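Local coordinates for putative aldo/keto reductase (PDB 4R9O), which probably works as an NADP-dependent oxidoreductase of the aldo/keto reductase family, built on a TIM barrel, at residues Met22-Leu27 with Thr50-Ala55; Gln82-Cys87 with Met127-Arg132; Gly100-Asp105 with Pro133-Asp138; Thr181-Ile186 with Met210-Leu215. One frame throughout, in Å; residues are numbered along the deposited sequence.

Interaction 1 of 4, residues Met22-Leu27 with Thr50-Ala55; sequences MGYWRL and TTVDHA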
loop_
_atom_site.group_PDB
_atom_site.type_symbol
_atom_site.label_atom_id
_atom_site.label_comp_id
_atom_site.label_asym_id
_atom_site.label_seq_id
_atom_site.Cartn_x
_atom_site.Cartn_y
_atom_site.Cartn_z
ATOM N N MET C 22 -34.868 8.882 -4.593
ATOM C CA MET C 22 -35.188 8.461 -3.225
ATOM C C MET C 22 -34.791 7.002 -3.011
ATOM O O MET C 22 -35.334 6.107 -3.657
ATOM C CB MET C 22 -36.677 8.651 -2.916
ATOM C CG MET C 22 -37.024 8.401 -1.452
ATOM S SD MET C 22 -36.245 9.609 -0.352
ATOM C CE MET C 22 -35.668 8.552 0.972
ATOM N N GLY C 23 -33.845 6.768 -2.105
ATOM C CA GLY C 23 -33.374 5.420 -1.802
ATOM C C GLY C 23 -34.100 4.810 -0.603
ATOM O O GLY C 23 -34.308 5.469 0.415
ATOM N N TYR C 24 -34.477 3.540 -0.719
ATOM C CA TYR C 24 -35.292 2.907 0.307
ATOM C C TYR C 24 -34.588 1.769 1.054
ATOM O O TYR C 24 -35.246 0.923 1.661
ATOM C CB TYR C 24 -36.600 2.405 -0.322
ATOM C CG TYR C 24 -37.613 3.517 -0.505
ATOM C CD1 TYR C 24 -38.415 3.929 0.560
ATOM C CD2 TYR C 24 -37.760 4.171 -1.726
ATOM C CE1 TYR C 24 -39.335 4.955 0.413
ATOM C CE2 TYR C 24 -38.687 5.206 -1.883
ATOM C CZ TYR C 24 -39.471 5.591 -0.811
ATOM O OH TYR C 24 -40.401 6.604 -0.949
ATOM N N TRP C 25 -33.257 1.771 1.058
ATOM C CA TRP C 25 -32.538 0.692 1.722
ATOM C C TRP C 25 -32.720 0.712 3.240
ATOM O O TRP C 25 -32.592 -0.330 3.877
ATOM C CB TRP C 25 -31.045 0.724 1.347
ATOM C CG TRP C 25 -30.155 1.633 2.152
ATOM C CD1 TRP C 25 -29.374 1.283 3.223
ATOM C CD2 TRP C 25 -29.927 3.029 1.932
ATOM N NE1 TRP C 25 -28.686 2.379 3.689
ATOM C CE2 TRP C 25 -29.005 3.462 2.912
ATOM C CE3 TRP C 25 -30.408 3.954 1.002
ATOM C CZ2 TRP C 25 -28.561 4.785 2.990
ATOM C CZ3 TRP C 25 -29.961 5.267 1.078
ATOM C CH2 TRP C 25 -29.045 5.670 2.067
ATOM N N ARG C 26 -33.057 1.873 3.804
ATOM C CA ARG C 26 -33.255 2.030 5.254
ATOM C C ARG C 26 -34.727 2.005 5.669
ATOM O O ARG C 26 -35.047 2.305 6.818
ATOM C CB ARG C 26 -32.642 3.351 5.743
ATOM C CG ARG C 26 -31.139 3.460 5.570
ATOM C CD ARG C 26 -30.397 3.054 6.838
ATOM N NE ARG C 26 -30.474 4.087 7.871
ATOM C CZ ARG C 26 -30.561 3.844 9.176
ATOM N NH1 ARG C 26 -30.627 4.850 10.037
ATOM N NH2 ARG C 26 -30.580 2.599 9.623
ATOM N N LEU C 27 -35.612 1.669 4.734
ATOM C CA LEU C 27 -37.055 1.753 4.958
ATOM C C LEU C 27 -37.529 1.089 6.248
ATOM O O LEU C 27 -38.322 1.676 6.983
ATOM C CB LEU C 27 -37.809 1.148 3.773
ATOM C CG LEU C 27 -39.345 1.138 3.866
ATOM C CD1 LEU C 27 -39.908 2.493 4.302
ATOM C CD2 LEU C 27 -39.935 0.738 2.525
ATOM N N THR C 50 -39.227 11.355 -8.607
ATOM C CA THR C 50 -40.019 10.258 -9.150
ATOM C C THR C 50 -39.284 8.914 -9.189
ATOM O O THR C 50 -39.914 7.855 -9.218
ATOM C CB THR C 50 -40.505 10.594 -10.572
ATOM O OG1 THR C 50 -39.376 10.784 -11.432
ATOM C CG2 THR C 50 -41.368 11.866 -10.557
ATOM N N THR C 51 -37.955 8.949 -9.207
ATOM C CA THR C 51 -37.179 7.720 -9.290
ATOM C C THR C 51 -36.848 7.174 -7.904
ATOM O O THR C 51 -36.389 7.912 -7.030
ATOM C CB THR C 51 -35.859 7.925 -10.062
ATOM O OG1 THR C 51 -36.108 8.643 -11.277
ATOM C CG2 THR C 51 -35.245 6.570 -10.389
ATOM N N VAL C 52 -37.087 5.880 -7.701
ATOM C CA VAL C 52 -36.876 5.269 -6.391
ATOM C C VAL C 52 -35.976 4.038 -6.512
ATOM O O VAL C 52 -36.032 3.282 -7.491
ATOM C CB VAL C 52 -38.210 4.878 -5.709
ATOM C CG1 VAL C 52 -39.101 6.124 -5.488
ATOM C CG2 VAL C 52 -38.950 3.842 -6.524
ATOM N N ASP C 53 -35.135 3.847 -5.510
ATOM C CA ASP C 53 -34.096 2.836 -5.590
ATOM C C ASP C 53 -34.293 1.751 -4.535
ATOM O O ASP C 53 -34.366 2.040 -3.339
ATOM C CB ASP C 53 -32.719 3.495 -5.448
ATOM C CG ASP C 53 -31.587 2.498 -5.565
ATOM O OD1 ASP C 53 -31.216 2.153 -6.709
ATOM O OD2 ASP C 53 -31.085 2.055 -4.512
ATOM N N HIS C 54 -34.384 0.507 -5.000
ATOM C CA HIS C 54 -34.607 -0.672 -4.155
ATOM C C HIS C 54 -33.561 -1.757 -4.412
ATOM O O HIS C 54 -32.745 -1.625 -5.320
ATOM C CB HIS C 54 -36.005 -1.255 -4.402
ATOM C CG HIS C 54 -37.112 -0.451 -3.782
ATOM N ND1 HIS C 54 -37.521 -0.640 -2.483
ATOM C CD2 HIS C 54 -37.876 0.545 -4.284
ATOM C CE1 HIS C 54 -38.499 0.212 -2.206
ATOM N NE2 HIS C 54 -38.733 0.941 -3.285
ATOM N N ALA C 55 -33.616 -2.840 -3.634
ATOM C CA ALA C 55 -32.828 -4.047 -3.923
ATOM C C ALA C 55 -33.490 -5.237 -3.255
ATOM O O ALA C 55 -34.159 -5.079 -2.240
ATOM C CB ALA C 55 -31.379 -3.907 -3.448
#
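Met22 pairs with Val52 on neighbouring parallel strands of the TIM barrel, their side chains on one face, and Gly23 pairs with Asp53 one step on. Three backbone bonds join the strands. Met22 N gives its hydrogen to Thr51 O at 3.0 Å, and Met22 O takes one from Asp53 N at 2.9 Å. The third runs from Tyr24 N to Asp53 O at 3.0 Å, just past the end of the first strand. Val52 CA also brings its hydrogen to Met22 O.

The polar side chains find their partners outside the pair. With CG anti to the backbone N (chi1 -178°), Asp53 reaches Lys86 NZ with OD2 in a salt bridge, and its OD1 accepts from Gln183 NE2. This carboxylate lies close to Tyr58, the probable proton donor, at the likely active site. Tyr24 OH bonds to His44 NE2 on helix 34-46.

The opposite face of the sheet carries Met22 and Val52. The Tyr24 and His54 rings are nearly parallel, with planes at 3°, but slid apart so that they barely overlap. Their closest approach is His54 CE1 to Tyr24 CB, 3.5 Å, while Val52 CG1 touches the ring edge at Tyr24 CE2, 3.7 Å away.

Interaction 2 of 4, residues Gln82-Cys87 with Met127-Arg132; sequences QIVTKC and MLLIHR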
loop_
_atom_site.group_PDB
_atom_site.type_symbol
_atom_site.label_atom_id
_atom_site.label_comp_id
_atom_site.label_asym_id
_atom_site.label_seq_id
_atom_site.Cartn_x
_atom_site.Cartn_y
_atom_site.Cartn_z
ATOM N N GLN C 82 -40.470 5.882 -11.341
ATOM C CA GLN C 82 -39.535 4.991 -12.016
ATOM C C GLN C 82 -38.905 4.133 -10.928
ATOM O O GLN C 82 -38.229 4.644 -10.033
ATOM C CB GLN C 82 -38.467 5.751 -12.807
ATOM C CG GLN C 82 -39.015 6.643 -13.905
ATOM C CD GLN C 82 -39.509 7.956 -13.345
ATOM O OE1 GLN C 82 -40.579 8.448 -13.720
ATOM N NE2 GLN C 82 -38.739 8.523 -12.422
ATOM N N ILE C 83 -39.156 2.834 -10.984
ATOM C CA ILE C 83 -38.660 1.940 -9.959
ATOM C C ILE C 83 -37.414 1.198 -10.405
ATOM O O ILE C 83 -37.396 0.536 -11.442
ATOM C CB ILE C 83 -39.706 0.915 -9.540
ATOM C CG1 ILE C 83 -40.979 1.639 -9.093
ATOM C CG2 ILE C 83 -39.134 0.035 -8.424
ATOM C CD1 ILE C 83 -42.105 0.712 -8.707
ATOM N N VAL C 84 -36.374 1.331 -9.597
ATOM C CA VAL C 84 -35.101 0.684 -9.856
ATOM C C VAL C 84 -34.884 -0.339 -8.762
ATOM O O VAL C 84 -35.028 -0.021 -7.580
ATOM C CB VAL C 84 -33.922 1.682 -9.862
ATOM C CG1 VAL C 84 -32.594 0.943 -10.140
ATOM C CG2 VAL C 84 -34.139 2.810 -10.877
ATOM N N THR C 85 -34.550 -1.567 -9.138
ATOM C CA THR C 85 -34.170 -2.539 -8.127
ATOM C C THR C 85 -32.965 -3.363 -8.582
ATOM O O THR C 85 -32.437 -3.152 -9.681
ATOM C CB THR C 85 -35.349 -3.462 -7.751
ATOM O OG1 THR C 85 -34.994 -4.221 -6.587
ATOM C CG2 THR C 85 -35.715 -4.392 -8.901
ATOM N N LYS C 86 -32.503 -4.262 -7.717
ATOM C CA LYS C 86 -31.243 -4.961 -7.945
ATOM C C LYS C 86 -31.289 -6.399 -7.477
ATOM O O LYS C 86 -32.119 -6.758 -6.648
ATOM C CB LYS C 86 -30.077 -4.266 -7.227
ATOM C CG LYS C 86 -30.118 -2.764 -7.157
ATOM C CD LYS C 86 -28.863 -2.257 -6.452
ATOM C CE LYS C 86 -28.944 -0.776 -6.138
ATOM N NZ LYS C 86 -30.005 -0.468 -5.135
ATOM N N CYS C 87 -30.363 -7.202 -7.998
ATOM C CA CYS C 87 -30.133 -8.560 -7.531
ATOM C C CYS C 87 -28.656 -8.909 -7.724
ATOM O O CYS C 87 -27.929 -8.180 -8.402
ATOM C CB CYS C 87 -31.021 -9.562 -8.272
ATOM S SG CYS C 87 -30.626 -9.782 -10.023
ATOM N N MET C 127 -35.986 -0.299 -14.178
ATOM C CA MET C 127 -34.606 -0.726 -14.340
ATOM C C MET C 127 -34.192 -1.802 -13.332
ATOM O O MET C 127 -34.565 -1.760 -12.163
ATOM C CB MET C 127 -33.660 0.488 -14.248
ATOM C CG MET C 127 -32.181 0.140 -14.448
ATOM S SD MET C 127 -31.154 1.568 -14.897
ATOM C CE MET C 127 -31.183 2.530 -13.384
ATOM N N LEU C 128 -33.424 -2.777 -13.811
ATOM C CA LEU C 128 -32.857 -3.811 -12.953
ATOM C C LEU C 128 -31.330 -3.746 -13.008
ATOM O O LEU C 128 -30.744 -3.669 -14.093
ATOM C CB LEU C 128 -33.354 -5.195 -13.379
ATOM C CG LEU C 128 -32.840 -6.401 -12.581
ATOM C CD1 LEU C 128 -33.378 -6.422 -11.142
ATOM C CD2 LEU C 128 -33.177 -7.693 -13.288
ATOM N N LEU C 129 -30.697 -3.767 -11.837
ATOM C CA LEU C 129 -29.240 -3.692 -11.746
ATOM C C LEU C 129 -28.614 -4.989 -11.215
ATOM O O LEU C 129 -29.200 -5.672 -10.385
ATOM C CB LEU C 129 -28.820 -2.537 -10.833
ATOM C CG LEU C 129 -29.385 -1.128 -11.022
ATOM C CD1 LEU C 129 -28.743 -0.181 -10.001
ATOM C CD2 LEU C 129 -29.176 -0.627 -12.450
ATOM N N ILE C 130 -27.424 -5.320 -11.704
ATOM C CA ILE C 130 -26.545 -6.247 -11.002
ATOM C C ILE C 130 -25.909 -5.471 -9.847
ATOM O O ILE C 130 -25.214 -4.461 -10.055
ATOM C CB ILE C 130 -25.436 -6.837 -11.920
ATOM C CG1 ILE C 130 -26.033 -7.362 -13.229
ATOM C CG2 ILE C 130 -24.667 -7.949 -11.189
ATOM C CD1 ILE C 130 -26.946 -8.593 -13.040
ATOM N N HIS C 131 -26.151 -5.949 -8.632
ATOM C CA HIS C 131 -25.851 -5.195 -7.418
ATOM C C HIS C 131 -24.351 -5.016 -7.196
ATOM O O HIS C 131 -23.883 -3.950 -6.768
ATOM C CB HIS C 131 -26.479 -5.908 -6.220
ATOM C CG HIS C 131 -26.768 -5.014 -5.049
ATOM N ND1 HIS C 131 -27.696 -5.335 -4.087
ATOM C CD2 HIS C 131 -26.241 -3.817 -4.689
ATOM C CE1 HIS C 131 -27.739 -4.371 -3.180
ATOM N NE2 HIS C 131 -26.865 -3.442 -3.520
ATOM N N ARG C 132 -23.600 -6.063 -7.509
ATOM C CA ARG C 132 -22.162 -6.032 -7.298
ATOM C C ARG C 132 -21.455 -6.919 -8.330
ATOM O O ARG C 132 -22.038 -7.896 -8.811
ATOM C CB ARG C 132 -21.827 -6.460 -5.861
ATOM C CG ARG C 132 -20.920 -5.429 -5.159
ATOM C CD ARG C 132 -21.082 -5.315 -3.647
ATOM N NE ARG C 132 -21.558 -3.982 -3.271
ATOM C CZ ARG C 132 -22.454 -3.730 -2.315
ATOM N NH1 ARG C 132 -22.954 -4.718 -1.586
ATOM N NH2 ARG C 132 -22.832 -2.483 -2.064
#
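Val84 pairs with Met127, Thr85 with Leu128, Lys86 with Leu129 and Cys87 with Ile130, all in parallel register. The two strand axes come within 4.6 Å and differ in direction by 29°. Five backbone bonds alternate between the strands, from Met127 N to Ile83 O at one end to His131 N and Cys87 O at the other. The shortest joins Leu129 N to Thr85 O at 2.8 Å.

Val84, Lys86, Met127 and Leu129 share one face. Val84 straddles Met127 CE, with CG1 and CG2 each 3.9 Å from that methyl. Lys86 runs alongside Leu129, its CG 3.9 Å from Leu129 CB. Lys86 CD then sits over one face of the His131 ring, 3.6 Å from the centroid and 15° off the normal, a CH-pi contact. The chain is extended up to CE and bends at chi4 (66°). Besides Asp53, its NZ bonds to Tyr58 OH and His54 O. His131 NE2 bonds to Glu224 of a second subunit.

The other face packs against helices. There Thr85 CG2 touches Leu128 CD1 at 3.8 Å, and Thr85 OG1 bonds to Glu64. Beyond the apolar Val84, Met127 and Leu129, the grouping of Lys86, Tyr58, Asp53 and His131 is consistent with the catalytic tetrad of aldo/keto reductases, at the strand ends of the barrel.

Interaction 3 of 4, residues Gly100-Asp105 with Pro133-Asp138; sequences GHYITD and PDPLMD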
loop_
_atom_site.group_PDB
_atom_site.type_symbol
_atom_site.label_atom_id
_atom_site.label_comp_id
_atom_site.label_asym_id
_atom_site.label_seq_id
_atom_site.Cartn_x
_atom_site.Cartn_y
_atom_site.Cartn_z
ATOM N N GLY C 100 -22.408 -14.912 3.357
ATOM C CA GLY C 100 -22.688 -13.930 2.323
ATOM C C GLY C 100 -21.903 -14.272 1.065
ATOM O O GLY C 100 -20.748 -14.661 1.151
ATOM N N HIS C 101 -22.545 -14.158 -0.097
ATOM C CA HIS C 101 -21.873 -14.371 -1.376
ATOM C C HIS C 101 -22.666 -13.737 -2.520
ATOM O O HIS C 101 -23.609 -12.961 -2.300
ATOM C CB HIS C 101 -21.646 -15.870 -1.643
ATOM C CG HIS C 101 -22.905 -16.676 -1.784
ATOM N ND1 HIS C 101 -23.693 -17.022 -0.706
ATOM C CD2 HIS C 101 -23.491 -17.228 -2.874
ATOM C CE1 HIS C 101 -24.722 -17.738 -1.131
ATOM N NE2 HIS C 101 -24.622 -17.876 -2.441
ATOM N N TYR C 102 -22.275 -14.072 -3.741
ATOM C CA TYR C 102 -22.906 -13.523 -4.932
ATOM C C TYR C 102 -23.556 -14.620 -5.742
ATOM O O TYR C 102 -23.054 -15.743 -5.788
ATOM C CB TYR C 102 -21.883 -12.796 -5.803
ATOM C CG TYR C 102 -21.179 -11.650 -5.133
ATOM C CD1 TYR C 102 -21.891 -10.674 -4.441
ATOM C CD2 TYR C 102 -19.801 -11.539 -5.194
ATOM C CE1 TYR C 102 -21.232 -9.621 -3.835
ATOM C CE2 TYR C 102 -19.140 -10.495 -4.596
ATOM C CZ TYR C 102 -19.852 -9.540 -3.920
ATOM O OH TYR C 102 -19.169 -8.510 -3.319
ATOM N N ILE C 103 -24.686 -14.299 -6.366
ATOM C CA ILE C 103 -25.348 -15.218 -7.278
ATOM C C ILE C 103 -25.777 -14.429 -8.503
ATOM O O ILE C 103 -26.654 -13.566 -8.413
ATOM C CB ILE C 103 -26.593 -15.909 -6.641
ATOM C CG1 ILE C 103 -26.258 -16.578 -5.299
ATOM C CG2 ILE C 103 -27.188 -16.937 -7.610
ATOM C CD1 ILE C 103 -27.509 -17.128 -4.559
ATOM N N THR C 104 -25.148 -14.703 -9.643
ATOM C CA THR C 104 -25.489 -13.993 -10.864
ATOM C C THR C 104 -25.826 -14.932 -12.016
ATOM O O THR C 104 -25.716 -14.558 -13.182
ATOM C CB THR C 104 -24.352 -13.036 -11.300
ATOM O OG1 THR C 104 -23.105 -13.750 -11.378
ATOM C CG2 THR C 104 -24.219 -11.887 -10.310
ATOM N N ASP C 105 -26.241 -16.150 -11.688
ATOM C CA ASP C 105 -26.695 -17.096 -12.694
ATOM C C ASP C 105 -28.006 -16.628 -13.338
ATOM O O ASP C 105 -28.761 -15.848 -12.750
ATOM C CB ASP C 105 -26.864 -18.487 -12.068
ATOM C CG ASP C 105 -25.586 -18.979 -11.383
ATOM O OD1 ASP C 105 -24.501 -18.894 -12.003
ATOM O OD2 ASP C 105 -25.658 -19.427 -10.216
ATOM N N PRO C 133 -20.207 -6.565 -8.687
ATOM C CA PRO C 133 -19.454 -7.429 -9.597
ATOM C C PRO C 133 -19.096 -8.748 -8.917
ATOM O O PRO C 133 -18.577 -8.775 -7.804
ATOM C CB PRO C 133 -18.210 -6.607 -9.923
ATOM C CG PRO C 133 -18.047 -5.677 -8.786
ATOM C CD PRO C 133 -19.452 -5.351 -8.328
ATOM N N ASP C 134 -19.404 -9.832 -9.607
ATOM C CA ASP C 134 -19.238 -11.179 -9.104
ATOM C C ASP C 134 -18.095 -11.847 -9.873
ATOM O O ASP C 134 -18.156 -11.942 -11.090
ATOM C CB ASP C 134 -20.570 -11.910 -9.272
ATOM C CG ASP C 134 -20.489 -13.399 -9.010
ATOM O OD1 ASP C 134 -19.591 -13.862 -8.278
ATOM O OD2 ASP C 134 -21.383 -14.103 -9.523
ATOM N N PRO C 135 -17.033 -12.283 -9.174
ATOM C CA PRO C 135 -15.931 -12.953 -9.880
ATOM C C PRO C 135 -16.426 -14.149 -10.697
ATOM O O PRO C 135 -15.786 -14.515 -11.681
ATOM C CB PRO C 135 -15.014 -13.416 -8.745
ATOM C CG PRO C 135 -15.925 -13.512 -7.558
ATOM C CD PRO C 135 -16.854 -12.350 -7.717
ATOM N N LEU C 136 -17.562 -14.729 -10.301
ATOM C CA LEU C 136 -18.162 -15.829 -11.046
ATOM C C LEU C 136 -19.140 -15.354 -12.133
ATOM O O LEU C 136 -19.814 -16.172 -12.768
ATOM C CB LEU C 136 -18.887 -16.788 -10.091
ATOM C CG LEU C 136 -17.961 -17.655 -9.220
ATOM C CD1 LEU C 136 -18.761 -18.677 -8.431
ATOM C CD2 LEU C 136 -16.874 -18.329 -10.074
ATOM N N MET C 137 -19.226 -14.046 -12.351
ATOM C CA MET C 137 -20.142 -13.532 -13.361
ATOM C C MET C 137 -19.811 -14.014 -14.773
ATOM O O MET C 137 -18.729 -13.755 -15.309
ATOM C CB MET C 137 -20.174 -11.998 -13.369
ATOM C CG MET C 137 -21.152 -11.477 -14.411
ATOM S SD MET C 137 -21.275 -9.691 -14.592
ATOM C CE MET C 137 -19.829 -9.313 -15.583
ATOM N N ASP C 138 -20.779 -14.699 -15.368
ATOM C CA ASP C 138 -20.731 -15.123 -16.754
ATOM C C ASP C 138 -21.641 -14.187 -17.545
ATOM O O ASP C 138 -22.867 -14.258 -17.439
ATOM C CB ASP C 138 -21.173 -16.597 -16.872
ATOM C CG ASP C 138 -21.082 -17.139 -18.293
ATOM O OD1 ASP C 138 -21.408 -16.421 -19.257
ATOM O OD2 ASP C 138 -20.703 -18.317 -18.443
HETATM O O HOH W 1 -23.054 -15.459 -14.247
#
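Asp134 OD2 is gripped by two groups, one from its own chain and one from another subunit. Thr104 OG1 donates to it at 2.6 Å, on the anti lone pair of OD2, away from OD1. Arg285 of a third subunit adds a salt bridge to the same oxygen. The arginine probably offsets part of the carboxylate's charge.

Asp134 CG lies anti to the backbone N (chi1 170°), which turns the carboxylate toward Tyr102 and Thr104. Leu136 N, two residues on, donates to Asp134 OD1 at 3.0 Å, so this is an Asx turn; it comes from above the carboxylate plane. Met137 N bonds back to Asp134 O at 2.7 Å and closes a type I turn from Asp134 to Met137.

Tyr102 CB lies 3.5 Å from Asp134 OD1, and the ring and carboxylate planes are 55° apart. Tyr102 CD2 meets Pro135 CD at 4.0 Å, the side chains crossing at about a right angle. One water adds a second link: it donates to Thr104 O at 3.0 Å and accepts from Asp138 N at 2.6 Å.

Asp105 binds the same arginine. Both segments lead into helices, with Asp105 and Asp138 at the N-cap positions. The contact joins strand 101-102 and the loop after it to the loop before helix 139-151, among the strand-to-helix connections of a TIM barrel, at a subunit interface.

Interaction 4 of 4, residues Thr181-Ile186 with Met210-Leu215; sequences TNQVEI and MAWSCL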
loop_
_atom_site.group_PDB
_atom_site.type_symbol
_atom_site.label_atom_id
_atom_site.label_comp_id
_atom_site.label_asym_id
_atom_site.label_seq_id
_atom_site.Cartn_x
_atom_site.Cartn_y
_atom_site.Cartn_z
ATOM N N THR C 181 -26.814 2.675 -16.409
ATOM C CA THR C 181 -26.092 3.295 -15.302
ATOM C C THR C 181 -25.089 2.344 -14.662
ATOM O O THR C 181 -25.161 1.117 -14.819
ATOM C CB THR C 181 -27.038 3.804 -14.177
ATOM O OG1 THR C 181 -26.357 4.788 -13.390
ATOM C CG2 THR C 181 -27.457 2.664 -13.263
ATOM N N ASN C 182 -24.157 2.943 -13.933
ATOM C CA ASN C 182 -23.280 2.223 -13.027
ATOM C C ASN C 182 -23.392 2.979 -11.723
ATOM O O ASN C 182 -22.869 4.083 -11.586
ATOM C CB ASN C 182 -21.838 2.179 -13.551
ATOM C CG ASN C 182 -20.903 1.308 -12.697
ATOM O OD1 ASN C 182 -21.331 0.614 -11.764
ATOM N ND2 ASN C 182 -19.608 1.325 -13.044
ATOM N N GLN C 183 -24.156 2.413 -10.804
ATOM C CA GLN C 183 -24.429 3.028 -9.523
ATOM C C GLN C 183 -23.201 2.898 -8.628
ATOM O O GLN C 183 -22.766 1.784 -8.319
ATOM C CB GLN C 183 -25.666 2.374 -8.887
ATOM C CG GLN C 183 -26.211 3.122 -7.701
ATOM C CD GLN C 183 -27.491 2.514 -7.161
ATOM O OE1 GLN C 183 -27.548 2.101 -5.999
ATOM N NE2 GLN C 183 -28.540 2.498 -7.986
ATOM N N VAL C 184 -22.619 4.025 -8.226
ATOM C CA VAL C 184 -21.345 3.970 -7.513
ATOM C C VAL C 184 -21.251 4.929 -6.337
ATOM O O VAL C 184 -22.051 5.864 -6.224
ATOM C CB VAL C 184 -20.165 4.263 -8.463
ATOM C CG1 VAL C 184 -20.080 3.197 -9.570
ATOM C CG2 VAL C 184 -20.296 5.647 -9.052
ATOM N N GLU C 185 -20.258 4.699 -5.476
ATOM C CA GLU C 185 -20.095 5.511 -4.272
ATOM C C GLU C 185 -19.311 6.788 -4.549
ATOM O O GLU C 185 -18.183 6.731 -5.049
ATOM C CB GLU C 185 -19.401 4.718 -3.158
ATOM C CG GLU C 185 -19.270 5.538 -1.866
ATOM C CD GLU C 185 -18.704 4.742 -0.702
ATOM O OE1 GLU C 185 -18.374 3.552 -0.903
ATOM O OE2 GLU C 185 -18.579 5.316 0.406
ATOM N N ILE C 186 -19.912 7.936 -4.223
ATOM C CA ILE C 186 -19.282 9.241 -4.436
ATOM C C ILE C 186 -19.586 10.215 -3.304
ATOM O O ILE C 186 -20.747 10.494 -3.017
ATOM C CB ILE C 186 -19.748 9.919 -5.744
ATOM C CG1 ILE C 186 -19.736 8.942 -6.919
ATOM C CG2 ILE C 186 -18.892 11.155 -6.024
ATOM C CD1 ILE C 186 -20.352 9.485 -8.191
ATOM N N MET C 210 -25.862 6.819 -10.820
ATOM C CA MET C 210 -26.574 7.074 -9.570
ATOM C C MET C 210 -25.543 6.976 -8.450
ATOM O O MET C 210 -24.742 6.038 -8.418
ATOM C CB MET C 210 -27.712 6.074 -9.344
ATOM C CG MET C 210 -28.722 6.000 -10.486
ATOM S SD MET C 210 -29.800 4.561 -10.358
ATOM C CE MET C 210 -30.735 4.969 -8.879
ATOM N N ALA C 211 -25.549 7.940 -7.541
ATOM C CA ALA C 211 -24.499 8.025 -6.533
ATOM C C ALA C 211 -25.036 7.652 -5.152
ATOM O O ALA C 211 -26.013 8.247 -4.667
ATOM C CB ALA C 211 -23.890 9.429 -6.521
ATOM N N TRP C 212 -24.417 6.651 -4.522
ATOM C CA TRP C 212 -24.827 6.288 -3.171
ATOM C C TRP C 212 -23.748 6.658 -2.143
ATOM O O TRP C 212 -22.599 6.982 -2.499
ATOM C CB TRP C 212 -25.219 4.792 -3.089
ATOM C CG TRP C 212 -24.178 3.782 -3.463
ATOM C CD1 TRP C 212 -23.894 3.316 -4.718
ATOM C CD2 TRP C 212 -23.312 3.067 -2.568
ATOM N NE1 TRP C 212 -22.893 2.369 -4.659
ATOM C CE2 TRP C 212 -22.519 2.200 -3.351
ATOM C CE3 TRP C 212 -23.125 3.078 -1.180
ATOM C CZ2 TRP C 212 -21.547 1.369 -2.795
ATOM C CZ3 TRP C 212 -22.162 2.242 -0.630
ATOM C CH2 TRP C 212 -21.387 1.401 -1.438
ATOM N N SER C 213 -24.155 6.649 -0.873
ATOM C CA SER C 213 -23.347 7.123 0.255
ATOM C C SER C 213 -22.843 8.555 0.076
ATOM O O SER C 213 -21.709 8.889 0.430
ATOM C CB SER C 213 -22.177 6.175 0.506
ATOM O OG SER C 213 -22.581 5.148 1.391
ATOM N N CYS C 214 -23.727 9.409 -0.426
ATOM C CA CYS C 214 -23.393 10.789 -0.729
ATOM C C CYS C 214 -22.888 11.564 0.486
ATOM O O CYS C 214 -22.082 12.478 0.350
ATOM C CB CYS C 214 -24.614 11.480 -1.335
ATOM S SG CYS C 214 -25.118 10.781 -2.939
ATOM N N LEU C 215 -23.343 11.181 1.676
ATOM C CA LEU C 215 -22.934 11.849 2.906
ATOM C C LEU C 215 -21.945 11.012 3.720
ATOM O O LEU C 215 -21.872 11.134 4.947
ATOM C CB LEU C 215 -24.161 12.183 3.753
ATOM C CG LEU C 215 -25.151 13.138 3.075
ATOM C CD1 LEU C 215 -26.352 13.415 3.971
ATOM C CD2 LEU C 215 -24.472 14.439 2.668
#
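Glu185 lies beside Trp212 on adjacent parallel strands of a beta-alpha-beta unit. Its CB sits over one face of the indole, 4.0 Å from the six-membered ring centroid and 13° off the normal, a CH-pi contact. CG comes next, 3.7 Å from Trp212 O. At the tip, OE1 reaches Trp212 CH2 at 3.7 Å and OE2 lies 3.7 Å from Ser213 CB. The extended chain, CG anti to the backbone N (chi1 -178°), crosses the ring obliquely and carries OE1 to CH2. A long, weak ion pair links OE2 to Arg219.

Two backbone bonds, Val184 N to Met210 O and Trp212 N to Val184 O, hold the strands. Ile186 N to Trp212 O is weak at 3.3 Å.

Trp212, Ser213 and Asn162 belong to the predicted NADP site. The indole itself is placed by CH-pi packing from Glu185 and a weak bond from NE1 to Asn162, consistent with a side of the NADP pocket held mainly by packing.

Overall arrangement
Interactions 1, 2 and 4 are buried parallel strand pairs of one barrel sheet. Interaction 3 lies farther out, about 20 Å from the chain centre, in loops that meet a third subunit. Interactions 1 and 2 sit on neighbouring strands, 51-53 and 82-90, joined by His54 N and Val84 O. Interaction 4 touches both: its Gln183 reaches Asp53 of interaction 1 and packs on Lys86 of interaction 2. Interaction 3 meets interaction 2 where Tyr102 packs on Arg132. Backbone bonds dominate the strand pairs, whereas a carboxylate, a hydroxyl and a water carry interaction 3. Interactions 1, 2 and 4 also reach the second subunit.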